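Local atomic coordinates of glucoamylase (Thermoanaerobacterium thermosaccharolyticum, PDB entry 1LF6), a protein that hydrolyses terminal 1,4-linked alpha-D-glucose residues from the non-reducing ends of glucan chains, as a bacterial glucoamylase of glycoside hydrolase family 15. Residues 57-62 with 131-136; 84-89 with 208-213. All coordinates share one frame; numbering follows the deposited sequence.

Contact 1: residues 57-62 with 131-136; sequences GAISEV and NSLIMK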
ATOM      1  N   GLY A  57      16.448  -3.068   5.504  1.00 21.18           N
ATOM      2  CA  GLY A  57      17.245  -2.340   6.474  1.00 20.71           C
ATOM      3  C   GLY A  57      17.551  -0.896   6.152  1.00 20.78           C
ATOM      4  O   GLY A  57      18.380  -0.271   6.813  1.00 21.06           O
ATOM      5  N   ALA A  58      16.881  -0.341   5.152  1.00 20.77           N
ATOM      6  CA  ALA A  58      17.143   1.043   4.793  1.00 19.18           C
ATOM      7  C   ALA A  58      15.929   1.767   4.249  1.00 19.41           C
ATOM      8  O   ALA A  58      14.962   1.157   3.786  1.00 19.71           O
ATOM      9  CB  ALA A  58      18.281   1.107   3.777  1.00 18.23           C
ATOM     10  N   ILE A  59      15.988   3.086   4.325  1.00 19.10           N
ATOM     11  CA  ILE A  59      14.925   3.922   3.815  1.00 20.98           C
ATOM     12  C   ILE A  59      14.813   3.645   2.318  1.00 22.21           C
ATOM     13  O   ILE A  59      15.816   3.659   1.603  1.00 22.18           O
ATOM     14  CB  ILE A  59      15.264   5.411   4.037  1.00 21.75           C
ATOM     15  CG1 ILE A  59      15.115   5.749   5.523  1.00 22.12           C
ATOM     16  CG2 ILE A  59      14.400   6.294   3.152  1.00 19.70           C
ATOM     17  CD1 ILE A  59      15.676   7.106   5.912  1.00 20.11           C
ATOM     18  N   SER A  60      13.605   3.352   1.852  1.00 21.47           N
ATOM     19  CA  SER A  60      13.397   3.109   0.433  1.00 21.77           C
ATOM     20  C   SER A  60      12.708   4.350  -0.140  1.00 21.96           C
ATOM     21  O   SER A  60      13.208   5.464   0.029  1.00 22.23           O
ATOM     22  CB  SER A  60      12.558   1.839   0.218  1.00 23.33           C
ATOM     23  OG  SER A  60      11.444   1.777   1.092  1.00 22.68           O
ATOM     24  N   GLU A  61      11.568   4.183  -0.799  1.00 21.67           N
ATOM     25  CA  GLU A  61      10.874   5.335  -1.370  1.00 22.90           C
ATOM     26  C   GLU A  61      10.442   6.374  -0.333  1.00 23.43           C
ATOM     27  O   GLU A  61      10.014   6.032   0.773  1.00 22.30           O
ATOM     28  CB  GLU A  61       9.627   4.900  -2.148  1.00 25.03           C
ATOM     29  CG  GLU A  61       9.883   4.162  -3.450  1.00 29.37           C
ATOM     30  CD  GLU A  61      10.030   2.663  -3.264  1.00 30.63           C
ATOM     31  OE1 GLU A  61       9.775   2.175  -2.150  1.00 27.92           O
ATOM     32  OE2 GLU A  61      10.395   1.976  -4.242  1.00 35.88           O
ATOM     33  N   VAL A  62      10.570   7.647  -0.703  1.00 22.16           N
ATOM     34  CA  VAL A  62      10.163   8.758   0.149  1.00 20.92           C
ATOM     35  C   VAL A  62       9.291   9.633  -0.735  1.00 20.77           C
ATOM     36  O   VAL A  62       9.651   9.928  -1.878  1.00 22.73           O
ATOM     37  CB  VAL A  62      11.372   9.579   0.669  1.00 20.77           C
ATOM     38  CG1 VAL A  62      10.884  10.661   1.624  1.00 19.67           C
ATOM     39  CG2 VAL A  62      12.364   8.668   1.378  1.00 16.53           C
ATOM     40  N   ASN A 131       8.622  19.720   6.205  1.00 28.41           N
ATOM     41  CA  ASN A 131       8.901  18.635   5.269  1.00 28.52           C
ATOM     42  C   ASN A 131      10.323  18.079   5.293  1.00 28.34           C
ATOM     43  O   ASN A 131      11.120  18.333   4.385  1.00 28.07           O
ATOM     44  CB  ASN A 131       8.551  19.086   3.847  1.00 28.01           C
ATOM     45  CG  ASN A 131       7.119  19.577   3.733  1.00 27.67           C
ATOM     46  OD1 ASN A 131       6.196  18.931   4.217  1.00 29.49           O
ATOM     47  ND2 ASN A 131       6.928  20.721   3.089  1.00 27.22           N
ATOM     48  N   SER A 132      10.638  17.304   6.326  1.00 29.05           N
ATOM     49  CA  SER A 132      11.963  16.705   6.429  1.00 29.34           C
ATOM     50  C   SER A 132      11.923  15.311   7.044  1.00 28.38           C
ATOM     51  O   SER A 132      11.164  15.047   7.980  1.00 29.20           O
ATOM     52  CB  SER A 132      12.895  17.600   7.255  1.00 31.63           C
ATOM     53  OG  SER A 132      12.600  17.499   8.635  1.00 35.92           O
ATOM     54  N   LEU A 133      12.744  14.423   6.496  1.00 27.90           N
ATOM     55  CA  LEU A 133      12.845  13.052   6.981  1.00 26.48           C
ATOM     56  C   LEU A 133      14.099  12.989   7.840  1.00 27.03           C
ATOM     57  O   LEU A 133      15.153  13.495   7.447  1.00 25.21           O
ATOM     58  CB  LEU A 133      12.974  12.069   5.815  1.00 27.97           C
ATOM     59  CG  LEU A 133      13.163  10.603   6.216  1.00 28.69           C
ATOM     60  CD1 LEU A 133      11.922  10.107   6.948  1.00 25.79           C
ATOM     61  CD2 LEU A 133      13.423   9.762   4.968  1.00 30.22           C
ATOM     62  N   ILE A 134      13.984  12.361   9.004  1.00 25.52           N
ATOM     63  CA  ILE A 134      15.105  12.269   9.926  1.00 25.37           C
ATOM     64  C   ILE A 134      15.559  10.840  10.170  1.00 23.86           C
ATOM     65  O   ILE A 134      14.741   9.935  10.300  1.00 25.69           O
ATOM     66  CB  ILE A 134      14.726  12.891  11.284  1.00 25.18           C
ATOM     67  CG1 ILE A 134      14.259  14.331  11.079  1.00 27.09           C
ATOM     68  CG2 ILE A 134      15.912  12.829  12.231  1.00 24.91           C
ATOM     69  CD1 ILE A 134      13.507  14.913  12.256  1.00 30.76           C
ATOM     70  N   MET A 135      16.869  10.647  10.230  1.00 24.48           N
ATOM     71  CA  MET A 135      17.436   9.338  10.503  1.00 26.02           C
ATOM     72  C   MET A 135      18.644   9.475  11.407  1.00 27.76           C
ATOM     73  O   MET A 135      19.692   9.966  10.987  1.00 28.81           O
ATOM     74  CB  MET A 135      17.878   8.613   9.226  1.00 25.73           C
ATOM     75  CG  MET A 135      18.647   7.322   9.534  1.00 26.04           C
ATOM     76  SD  MET A 135      19.354   6.470   8.108  1.00 30.41           S
ATOM     77  CE  MET A 135      20.542   7.709   7.540  1.00 30.48           C
ATOM     78  N   LYS A 136      18.495   9.056  12.656  1.00 29.05           N
ATOM     79  CA  LYS A 136      19.617   9.094  13.576  1.00 30.93           C
ATOM     80  C   LYS A 136      20.271   7.736  13.398  1.00 30.18           C
ATOM     81  O   LYS A 136      19.587   6.716  13.320  1.00 28.16           O
ATOM     82  CB  LYS A 136      19.144   9.264  15.021  1.00 33.22           C
ATOM     83  CG  LYS A 136      20.286   9.373  16.029  1.00 35.58           C
ATOM     84  CD  LYS A 136      19.785   9.887  17.368  1.00 37.45           C
ATOM     85  CE  LYS A 136      20.931  10.237  18.301  1.00 38.71           C
ATOM     86  NZ  LYS A 136      20.441  10.808  19.593  1.00 41.39           N
TER
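The sandwich of two antiparallel sheets in the N-terminal domain is closed here by Ile59 and Val62 on one side and Leu133 and Met135 on the other. Residues 58-62 belong to the seven-stranded sheet and residues 132-136 to the larger one. Their short axes come within 10.2 Å and run nearly antiparallel, at 159°, but the strands face each other through side chains and are not neighbours in one sheet. Leu133 is the centre of the contact. With chi1 at 177° and chi2 at 64°, its CD2 methyl lies anti to CA, which extends the side chain outward and makes CD2 its leading end. Ile59 meets it almost tip to tip, with CD1 3.6 Å from CD2 of Leu133. The other branch of the isoleucine takes part as well, its CG2 lying 4.0 Å from the same leucine methyl. Val62 approaches at a slant and offers CG2, the methyl beside its own backbone N, at 3.9 Å from CD2 of Leu133. A looser touch joins Ile59 CD1 to Met135 CB at 4.3 Å; the methionine side chain also touches Phe77 of strand 70-80 and Ile246 of strand 243-251. Ile59 and Val62 face the interior although three residues apart, because Ser60 and Glu61 both turn from it and interrupt the simple alternation of the strand. Ser60 there bonds to Thr53, and Glu61 forms a salt bridge with Lys37. Backbone bonding stays within each sheet: Ile59 pairs with Ile75, and Leu133 with Leu248. With Ile124 and Phe250 also against these side chains, the contact between these strands is buried and made by apolar side chains, so that the attraction here probably comes from close fit and exclusion of water.

Contact 2: residues 84-89 with 208-213; sequences SFVPDE and DIMTDL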
ATOM      1  N   SER A  84      39.938  -4.219   1.754  1.00 52.16           N
ATOM      2  CA  SER A  84      39.368  -5.282   0.935  1.00 53.05           C
ATOM      3  C   SER A  84      37.844  -5.325   0.809  1.00 53.61           C
ATOM      4  O   SER A  84      37.294  -4.933  -0.219  1.00 55.55           O
ATOM      5  CB  SER A  84      39.874  -6.636   1.438  1.00 53.32           C
ATOM      6  OG  SER A  84      39.662  -6.771   2.833  1.00 52.77           O
ATOM      7  N   PHE A  85      37.162  -5.802   1.847  1.00 53.69           N
ATOM      8  CA  PHE A  85      35.703  -5.923   1.807  1.00 52.90           C
ATOM      9  C   PHE A  85      34.920  -4.611   1.710  1.00 51.84           C
ATOM     10  O   PHE A  85      35.351  -3.565   2.201  1.00 52.03           O
ATOM     11  CB  PHE A  85      35.214  -6.731   3.018  1.00 53.99           C
ATOM     12  CG  PHE A  85      35.348  -6.011   4.331  1.00 54.81           C
ATOM     13  CD1 PHE A  85      34.413  -5.054   4.716  1.00 54.65           C
ATOM     14  CD2 PHE A  85      36.405  -6.297   5.186  1.00 55.29           C
ATOM     15  CE1 PHE A  85      34.528  -4.394   5.931  1.00 54.57           C
ATOM     16  CE2 PHE A  85      36.529  -5.641   6.405  1.00 56.09           C
ATOM     17  CZ  PHE A  85      35.587  -4.689   6.777  1.00 55.49           C
ATOM     18  N   VAL A  86      33.759  -4.694   1.064  1.00 50.24           N
ATOM     19  CA  VAL A  86      32.864  -3.555   0.875  1.00 48.11           C
ATOM     20  C   VAL A  86      31.413  -4.040   0.941  1.00 46.06           C
ATOM     21  O   VAL A  86      30.820  -4.368  -0.086  1.00 46.17           O
ATOM     22  CB  VAL A  86      33.086  -2.884  -0.502  1.00 47.97           C
ATOM     23  CG1 VAL A  86      32.134  -1.714  -0.675  1.00 48.01           C
ATOM     24  CG2 VAL A  86      34.523  -2.416  -0.628  1.00 49.97           C
ATOM     25  N   PRO A  87      30.832  -4.113   2.154  1.00 44.99           N
ATOM     26  CA  PRO A  87      29.443  -4.567   2.299  1.00 42.44           C
ATOM     27  C   PRO A  87      28.370  -3.484   2.211  1.00 39.56           C
ATOM     28  O   PRO A  87      28.515  -2.389   2.755  1.00 38.29           O
ATOM     29  CB  PRO A  87      29.447  -5.248   3.665  1.00 43.19           C
ATOM     30  CG  PRO A  87      30.382  -4.400   4.428  1.00 44.25           C
ATOM     31  CD  PRO A  87      31.530  -4.205   3.449  1.00 45.58           C
ATOM     32  N   ASP A  88      27.294  -3.822   1.505  1.00 37.17           N
ATOM     33  CA  ASP A  88      26.138  -2.952   1.327  1.00 32.74           C
ATOM     34  C   ASP A  88      25.158  -3.455   2.379  1.00 30.67           C
ATOM     35  O   ASP A  88      24.722  -4.602   2.317  1.00 31.03           O
ATOM     36  CB  ASP A  88      25.572  -3.142  -0.085  1.00 32.30           C
ATOM     37  CG  ASP A  88      24.281  -2.356  -0.330  1.00 32.25           C
ATOM     38  OD1 ASP A  88      23.936  -2.163  -1.517  1.00 30.54           O
ATOM     39  OD2 ASP A  88      23.610  -1.944   0.639  1.00 29.02           O
ATOM     40  N   GLU A  89      24.832  -2.610   3.353  1.00 28.76           N
ATOM     41  CA  GLU A  89      23.931  -3.009   4.431  1.00 27.59           C
ATOM     42  C   GLU A  89      22.615  -3.614   3.936  1.00 27.54           C
ATOM     43  O   GLU A  89      22.092  -4.544   4.549  1.00 25.63           O
ATOM     44  CB  GLU A  89      23.631  -1.817   5.352  1.00 26.61           C
ATOM     45  CG  GLU A  89      22.559  -0.869   4.829  1.00 28.01           C
ATOM     46  CD  GLU A  89      22.236   0.255   5.800  1.00 27.20           C
ATOM     47  OE1 GLU A  89      22.221   0.001   7.022  1.00 28.85           O
ATOM     48  OE2 GLU A  89      21.983   1.388   5.338  1.00 26.54           O
ATOM     49  N   ASP A 208      29.709   6.351  -9.513  1.00 40.19           N
ATOM     50  CA  ASP A 208      28.961   6.625  -8.293  1.00 40.44           C
ATOM     51  C   ASP A 208      29.761   6.127  -7.094  1.00 40.74           C
ATOM     52  O   ASP A 208      30.720   5.369  -7.245  1.00 40.82           O
ATOM     53  CB  ASP A 208      27.601   5.923  -8.334  1.00 39.86           C
ATOM     54  CG  ASP A 208      27.718   4.447  -8.661  1.00 38.88           C
ATOM     55  OD1 ASP A 208      27.144   3.630  -7.918  1.00 40.35           O
ATOM     56  OD2 ASP A 208      28.377   4.108  -9.666  1.00 39.29           O
ATOM     57  N   ILE A 209      29.352   6.546  -5.903  1.00 40.60           N
ATOM     58  CA  ILE A 209      30.039   6.166  -4.675  1.00 39.80           C
ATOM     59  C   ILE A 209      30.223   4.645  -4.551  1.00 40.29           C
ATOM     60  O   ILE A 209      31.299   4.175  -4.178  1.00 39.99           O
ATOM     61  CB  ILE A 209      29.278   6.743  -3.437  1.00 39.60           C
ATOM     62  CG1 ILE A 209      30.268   7.103  -2.322  1.00 40.07           C
ATOM     63  CG2 ILE A 209      28.220   5.768  -2.956  1.00 36.72           C
ATOM     64  CD1 ILE A 209      31.041   5.943  -1.749  1.00 40.20           C
ATOM     65  N   MET A 210      29.189   3.878  -4.885  1.00 40.87           N
ATOM     66  CA  MET A 210      29.255   2.418  -4.791  1.00 42.21           C
ATOM     67  C   MET A 210      30.330   1.835  -5.705  1.00 42.63           C
ATOM     68  O   MET A 210      31.082   0.952  -5.301  1.00 43.22           O
ATOM     69  CB  MET A 210      27.893   1.806  -5.145  1.00 44.03           C
ATOM     70  CG  MET A 210      27.807   0.293  -4.973  1.00 47.55           C
ATOM     71  SD  MET A 210      27.857  -0.242  -3.244  1.00 52.13           S
ATOM     72  CE  MET A 210      29.536  -0.794  -3.097  1.00 49.73           C
ATOM     73  N   THR A 211      30.399   2.329  -6.937  1.00 42.42           N
ATOM     74  CA  THR A 211      31.386   1.836  -7.892  1.00 43.31           C
ATOM     75  C   THR A 211      32.792   2.253  -7.473  1.00 43.27           C
ATOM     76  O   THR A 211      33.749   1.490  -7.610  1.00 42.50           O
ATOM     77  CB  THR A 211      31.118   2.378  -9.316  1.00 43.80           C
ATOM     78  OG1 THR A 211      29.780   2.053  -9.716  1.00 45.11           O
ATOM     79  CG2 THR A 211      32.099   1.763 -10.312  1.00 42.70           C
ATOM     80  N   ASP A 212      32.908   3.473  -6.964  1.00 43.42           N
ATOM     81  CA  ASP A 212      34.192   4.004  -6.529  1.00 43.60           C
ATOM     82  C   ASP A 212      34.803   3.122  -5.447  1.00 43.60           C
ATOM     83  O   ASP A 212      36.012   2.894  -5.438  1.00 42.86           O
ATOM     84  CB  ASP A 212      34.013   5.432  -6.002  1.00 44.28           C
ATOM     85  CG  ASP A 212      35.332   6.165  -5.831  1.00 45.14           C
ATOM     86  OD1 ASP A 212      35.308   7.331  -5.380  1.00 43.58           O
ATOM     87  OD2 ASP A 212      36.390   5.583  -6.151  1.00 46.09           O
ATOM     88  N   LEU A 213      33.958   2.621  -4.545  1.00 44.01           N
ATOM     89  CA  LEU A 213      34.400   1.765  -3.447  1.00 44.25           C
ATOM     90  C   LEU A 213      34.737   0.349  -3.901  1.00 45.10           C
ATOM     91  O   LEU A 213      35.629  -0.289  -3.349  1.00 45.45           O
ATOM     92  CB  LEU A 213      33.329   1.698  -2.351  1.00 42.73           C
ATOM     93  CG  LEU A 213      32.936   2.990  -1.627  1.00 42.08           C
ATOM     94  CD1 LEU A 213      31.884   2.672  -0.580  1.00 42.07           C
ATOM     95  CD2 LEU A 213      34.151   3.625  -0.971  1.00 40.11           C
TER
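Val86, in the loop after strand 70-80, packs against Met210 and Leu213 of helix 209-216, in an example of loop-on-helix packing at the margin of the N-terminal beta-sandwich. The apolar contacts come first. Val86 CG1, anti to the backbone N (chi1 179°), serves both helix residues: it lies 3.7 Å from Met210 CE and 4.0 Å from Leu213 CB. The two partners are three residues apart, so just under one helical turn presents them together. Met210 does not set out straight at the loop. Its chain is bent about chi2 (69°) and chi3, and only the terminal methyl is brought up to the valine, the two side chains passing in opposite directions. Leu213 contributes the base of its side chain, while it also packs on Ile78 and Tyr152 of the sheet beneath, as Ile209 does on Tyr152 and Ala154.

Polar interactions shape the two segments separately. Asp208 occupies the N-cap position of the helix, whose first turn includes the backbone bond from Asp212 N to Asp208 O at 2.9 Å, followed by Leu213 N to Ile209 O at 3.1 Å. A very short, and so doubtful, contact runs from Thr211 OG1 to Asp208 OD2. On the loop side, Asp88 is the N-cap of the short helix 89-92; its side chain caps a backbone N in the helix's first turn, OD2 also bonds to Thr90 OG1, and OD1 forms a salt bridge with Lys76. The loop is tied back to the strand it leaves by backbone bonding of Pro87 with Val79. The remaining contact is between an apolar group and a polar one: the second methyl of Val86, CG2, rests 3.6 Å from Leu213 O.

How the contacts relate
Contacts 1 and 2 lie in the same N-terminal sandwich, their centres about 21 Å apart and away from the residues that probably make up the catalytic site. Their segments alternate along the chain, in the order 57-62, 84-89, 131-136, 208-213, so each contact joins parts distant in sequence, 69 and 119 residues apart at their closest ends. Contact 1 joins the two sheets through the buried interior, whereas contact 2 sets helix 209-216 against the loop leaving strand 70-80, a member of the seven-stranded sheet. They meet where Gly57 O comes 3.9 Å from Glu89 OE1. Asn111 and Lys122, each bonding to both Gly57 O and the Glu89 carboxylate, complete a polar cluster linking the two sites.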